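Local coordinates for Alr4995 protein (Nostoc sp., PDB 6LRG) that probably hydrolyses arginine to ornithine through its dihydrolase domain and probably converts ornithine, bound with NAD+, to proline in its C-terminal Rossmann-type part, at the interface of chains A and B and the interface of chains A and C. Coordinates in Å, arbitrary orientation; residue numbers count along the deposited sequence, not the author numbering. Chains: chain A/B/C, Alr4995 protein.

Contact 1: the interface of chains A and B. Residues chain A 211, 215, 231, 233; chain B 697-698.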
loop_
_atom_site.group_PDB
_atom_site.type_symbol
_atom_site.label_atom_id
_atom_site.label_comp_id
_atom_site.label_asym_id
_atom_site.label_seq_id
_atom_site.Cartn_x
_atom_site.Cartn_y
_atom_site.Cartn_z
ATOM N N ALA A 211 -31.428 16.054 0.226
ATOM C CA ALA A 211 -31.817 17.136 -0.665
ATOM C C ALA A 211 -32.889 18.031 -0.034
ATOM O O ALA A 211 -32.951 19.232 -0.302
ATOM C CB ALA A 211 -32.315 16.579 -1.996
ATOM N N ASN A 215 -32.268 22.217 2.243
ATOM C CA ASN A 215 -33.168 23.337 1.945
ATOM C C ASN A 215 -33.935 23.797 3.160
ATOM O O ASN A 215 -34.863 24.605 3.037
ATOM C CB ASN A 215 -34.180 22.954 0.858
ATOM C CG ASN A 215 -33.559 22.922 -0.506
ATOM O OD1 ASN A 215 -32.745 23.783 -0.832
ATOM N ND2 ASN A 215 -33.907 21.926 -1.305
ATOM N N LYS A 231 -38.798 25.505 1.084
ATOM C CA LYS A 231 -39.050 24.721 -0.097
ATOM C C LYS A 231 -39.194 23.250 0.244
ATOM O O LYS A 231 -38.427 22.710 1.026
ATOM C CB LYS A 231 -37.918 24.923 -1.111
ATOM C CG LYS A 231 -37.933 23.926 -2.254
ATOM C CD LYS A 231 -37.363 24.516 -3.532
ATOM C CE LYS A 231 -38.042 23.897 -4.765
ATOM N NZ LYS A 231 -39.554 24.027 -4.757
ATOM N N SER A 233 -39.466 19.407 -1.736
ATOM C CA SER A 233 -39.579 18.518 -2.899
ATOM C C SER A 233 -40.979 17.921 -2.976
ATOM O O SER A 233 -41.632 17.752 -1.944
ATOM C CB SER A 233 -38.577 17.378 -2.808
ATOM O OG SER A 233 -39.042 16.419 -1.865
ATOM N N PRO B 697 -35.057 18.669 -6.111
ATOM C CA PRO B 697 -36.332 19.319 -5.757
ATOM C C PRO B 697 -36.553 20.586 -6.591
ATOM O O PRO B 697 -37.599 21.221 -6.477
ATOM C CB PRO B 697 -36.171 19.663 -4.263
ATOM C CG PRO B 697 -34.899 18.942 -3.812
ATOM C CD PRO B 697 -34.054 18.841 -5.044
ATOM N N TYR B 698 -35.559 20.923 -7.415
ATOM C CA TYR B 698 -35.562 22.088 -8.311
ATOM C C TYR B 698 -35.819 23.396 -7.562
ATOM O O TYR B 698 -34.887 24.007 -7.022
ATOM C CB TYR B 698 -36.586 21.900 -9.451
ATOM C CG TYR B 698 -36.500 20.547 -10.153
ATOM C CD1 TYR B 698 -35.851 20.416 -11.377
ATOM C CD2 TYR B 698 -37.087 19.406 -9.600
ATOM C CE1 TYR B 698 -35.767 19.186 -12.017
ATOM C CE2 TYR B 698 -37.010 18.174 -10.234
ATOM C CZ TYR B 698 -36.350 18.070 -11.441
ATOM O OH TYR B 698 -36.276 16.846 -12.070
#
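B:Pro697 presses its ring against A:Ser233 and A:Ala211; in the deposited assembly this would dock the C-terminal tail of one subunit on the dihydrolase domain of the next, a domain of the dimethylarginine dimethylhydrolase family. Adjacent corners of the ring do the touching. CB of B:Pro697 meets CB of A:Ser233 at 3.6 Å, and the ring CG lies 3.9 Å from the methyl CB of A:Ala211. The side chain of A:Ser233 offers carbon rather than hydroxyl: chi1 of 76° sets OG between the backbone N and the carbonyl carbon, turned away from the ring. A:Asn215 crosses the proline obliquely, its amide nitrogen ND2 standing 4.0 Å from CG, a van der Waals approach to carbon. A:Lys231 belongs to the packed part as well, hiding 44 Å² of its surface. It reaches its far methylene, CE, toward the carbonyl O of B:Pro697, 3.2 Å away, and the same CE lies 3.6 Å from the carbonyl C of B:Tyr698. The proline itself loses 57 Å² of surface, and the packing around it rests on carbon contacts and not on polar pairs.

The loose side begins at the tip of the lysine. A bend at chi4 (55°) leaves the amine NZ at 3.8 Å from the O of B:Pro697, too long for a hydrogen bond, so the lysine serves here through its aliphatic chain. B:Tyr698 hides 19 Å², a third of what its neighbour does, and is poorly ordered, as suits the last modelled residue of a tail beyond helix 680-695.

Contact 2: the interface of chains A and C. Residues chain A 617, 640-641, 644-645; chain C 403-404, 601-603.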
loop_
_atom_site.group_PDB
_atom_site.type_symbol
_atom_site.label_atom_id
_atom_site.label_comp_id
_atom_site.label_asym_id
_atom_site.label_seq_id
_atom_site.Cartn_x
_atom_site.Cartn_y
_atom_site.Cartn_z
ATOM N N GLN A 617 -15.392 -27.355 7.442
ATOM C CA GLN A 617 -14.939 -27.583 6.048
ATOM C C GLN A 617 -15.935 -28.444 5.278
ATOM O O GLN A 617 -16.219 -28.208 4.106
ATOM C CB GLN A 617 -13.557 -28.243 6.005
ATOM C CG GLN A 617 -12.410 -27.315 6.374
ATOM C CD GLN A 617 -11.046 -27.957 6.184
ATOM O OE1 GLN A 617 -10.919 -29.183 6.091
ATOM N NE2 GLN A 617 -10.017 -27.133 6.128
ATOM N N ILE A 640 -9.652 -18.070 0.423
ATOM C CA ILE A 640 -8.710 -19.134 0.096
ATOM C C ILE A 640 -9.299 -20.501 0.454
ATOM O O ILE A 640 -9.209 -21.450 -0.319
ATOM C CB ILE A 640 -7.376 -18.941 0.826
ATOM C CG1 ILE A 640 -6.723 -17.627 0.383
ATOM C CG2 ILE A 640 -6.446 -20.108 0.556
ATOM C CD1 ILE A 640 -5.373 -17.356 1.015
ATOM N N GLY A 641 -9.917 -20.594 1.624
ATOM C CA GLY A 641 -10.525 -21.835 2.041
ATOM C C GLY A 641 -11.520 -22.319 1.015
ATOM O O GLY A 641 -11.576 -23.507 0.693
ATOM N N ASN A 644 -9.835 -23.444 -2.564
ATOM C CA ASN A 644 -9.295 -24.801 -2.523
ATOM C C ASN A 644 -10.351 -25.886 -2.704
ATOM O O ASN A 644 -10.030 -26.980 -3.172
ATOM C CB ASN A 644 -8.550 -25.040 -1.200
ATOM C CG ASN A 644 -7.400 -24.090 -1.018
ATOM O OD1 ASN A 644 -6.953 -23.466 -1.981
ATOM N ND2 ASN A 644 -6.932 -23.941 0.216
ATOM N N MET A 645 -11.594 -25.588 -2.324
ATOM C CA MET A 645 -12.685 -26.563 -2.399
ATOM C C MET A 645 -13.439 -26.511 -3.722
ATOM O O MET A 645 -14.275 -27.374 -4.016
ATOM C CB MET A 645 -13.685 -26.344 -1.264
ATOM C CG MET A 645 -13.125 -26.515 0.119
ATOM S SD MET A 645 -14.332 -25.912 1.324
ATOM C CE MET A 645 -13.447 -26.110 2.870
ATOM N N ARG C 403 -11.353 -31.784 -7.292
ATOM C CA ARG C 403 -10.939 -30.768 -6.332
ATOM C C ARG C 403 -9.399 -30.741 -6.359
ATOM O O ARG C 403 -8.788 -31.761 -6.656
ATOM C CB ARG C 403 -11.455 -31.107 -4.931
ATOM C CG ARG C 403 -10.773 -30.330 -3.805
ATOM C CD ARG C 403 -10.877 -31.052 -2.486
ATOM N NE ARG C 403 -10.787 -30.181 -1.309
ATOM C CZ ARG C 403 -9.742 -29.432 -0.974
ATOM N NH1 ARG C 403 -8.642 -29.416 -1.718
ATOM N NH2 ARG C 403 -9.795 -28.702 0.133
ATOM N N MET C 404 -8.772 -29.610 -6.062
ATOM C CA MET C 404 -7.310 -29.559 -5.988
ATOM C C MET C 404 -6.791 -30.117 -4.668
ATOM O O MET C 404 -7.506 -30.101 -3.663
ATOM C CB MET C 404 -6.798 -28.126 -6.160
ATOM C CG MET C 404 -6.800 -27.291 -4.879
ATOM S SD MET C 404 -6.288 -25.578 -5.248
ATOM C CE MET C 404 -5.214 -25.243 -3.873
ATOM N N ARG C 601 -8.961 -22.851 6.261
ATOM C CA ARG C 601 -8.212 -23.020 5.022
ATOM C C ARG C 601 -7.192 -24.157 5.072
ATOM O O ARG C 601 -6.483 -24.390 4.102
ATOM C CB ARG C 601 -7.518 -21.703 4.652
ATOM C CG ARG C 601 -6.110 -21.552 5.142
ATOM C CD ARG C 601 -5.464 -20.315 4.526
ATOM N NE ARG C 601 -4.012 -20.461 4.432
ATOM C CZ ARG C 601 -3.167 -20.245 5.439
ATOM N NH1 ARG C 601 -1.862 -20.414 5.249
ATOM N NH2 ARG C 601 -3.621 -19.862 6.634
ATOM N N ASP C 602 -7.154 -24.891 6.180
ATOM C CA ASP C 602 -6.126 -25.913 6.408
ATOM C C ASP C 602 -6.153 -27.069 5.424
ATOM O O ASP C 602 -7.209 -27.667 5.178
ATOM C CB ASP C 602 -6.255 -26.504 7.805
ATOM C CG ASP C 602 -5.807 -25.552 8.891
ATOM O OD1 ASP C 602 -5.325 -24.439 8.582
ATOM O OD2 ASP C 602 -5.945 -25.929 10.066
ATOM N N ASP C 603 -4.972 -27.393 4.897
ATOM C CA ASP C 603 -4.759 -28.605 4.111
ATOM C C ASP C 603 -4.403 -29.734 5.057
ATOM O O ASP C 603 -3.539 -29.556 5.915
ATOM C CB ASP C 603 -3.628 -28.424 3.086
ATOM C CG ASP C 603 -3.877 -27.279 2.124
ATOM O OD1 ASP C 603 -5.034 -27.122 1.649
ATOM O OD2 ASP C 603 -2.905 -26.538 1.840
#
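C:Arg403 lays a face of its guanidinium over the main-chain O of A:Asn644, which stands 3.1 Å above the plane and offset toward the rim. The N-H groups point away from this oxygen, so this is a contact over the face, probably favoured by charge, rather than a hydrogen bond. Since the carbonyl lies at the C-terminal end of helix 636-645, the positive group would also favour the negative end of the helix dipole. The methylene CG of A:Met645 packs 4.0 Å from NH2 of C:Arg403, the two side chains running side by side. An alanine in place of C:Arg403 would probably leave the main-chain O of A:Asn644 without its positive cover and open a gap beside A:Met645. The methyl CE of C:Met404 comes against the amide carbon CG of A:Asn644. A directed bond completes this shell: NE2 of A:Gln617 donates to the backbone O of C:Asp602 at 3.0 Å, with 157° at H. The donor meets a lone pair in the carbonyl plane, and the oxygen lies near the plane of the glutamine amide.

Chain shape sets up both polar groups. C:Arg403 has CG anti to its backbone N (chi1 164°) and runs extended to NE, and A:Gln617 is extended beyond CG (chi2 -174°). Farther along helix 636-645, CD of C:Arg601 packs 4.1 Å from the CG2 branch of A:Ile640, while A:Gly641 lets the backbones approach to 4.0 Å between its CA and C:Arg601 CA. Helices 613-624 and 636-645 of the Rossmann-fold region thus receive the loop after strand 594-597 and the loop between strands 395-400 and 407-412.

Contacts 1 and 2 lie about 54 Å apart, measured between the centres of their C-alpha atoms, and have no residue in common. Chain A takes part in both with different regions: its dihydrolase domain faces chain B in contact 1, and its Rossmann-fold region faces chain C in contact 2. Each interface is two-fold symmetric, so every subunit also supplies the opposite half of each patch. Two separate two-fold interfaces are consistent with the deposited assembly of four copies, probably a dimer of dimers, in which contact 1 ties a C-terminal tail to a neighbour's N-terminal domain and contact 2 joins C-terminal regions.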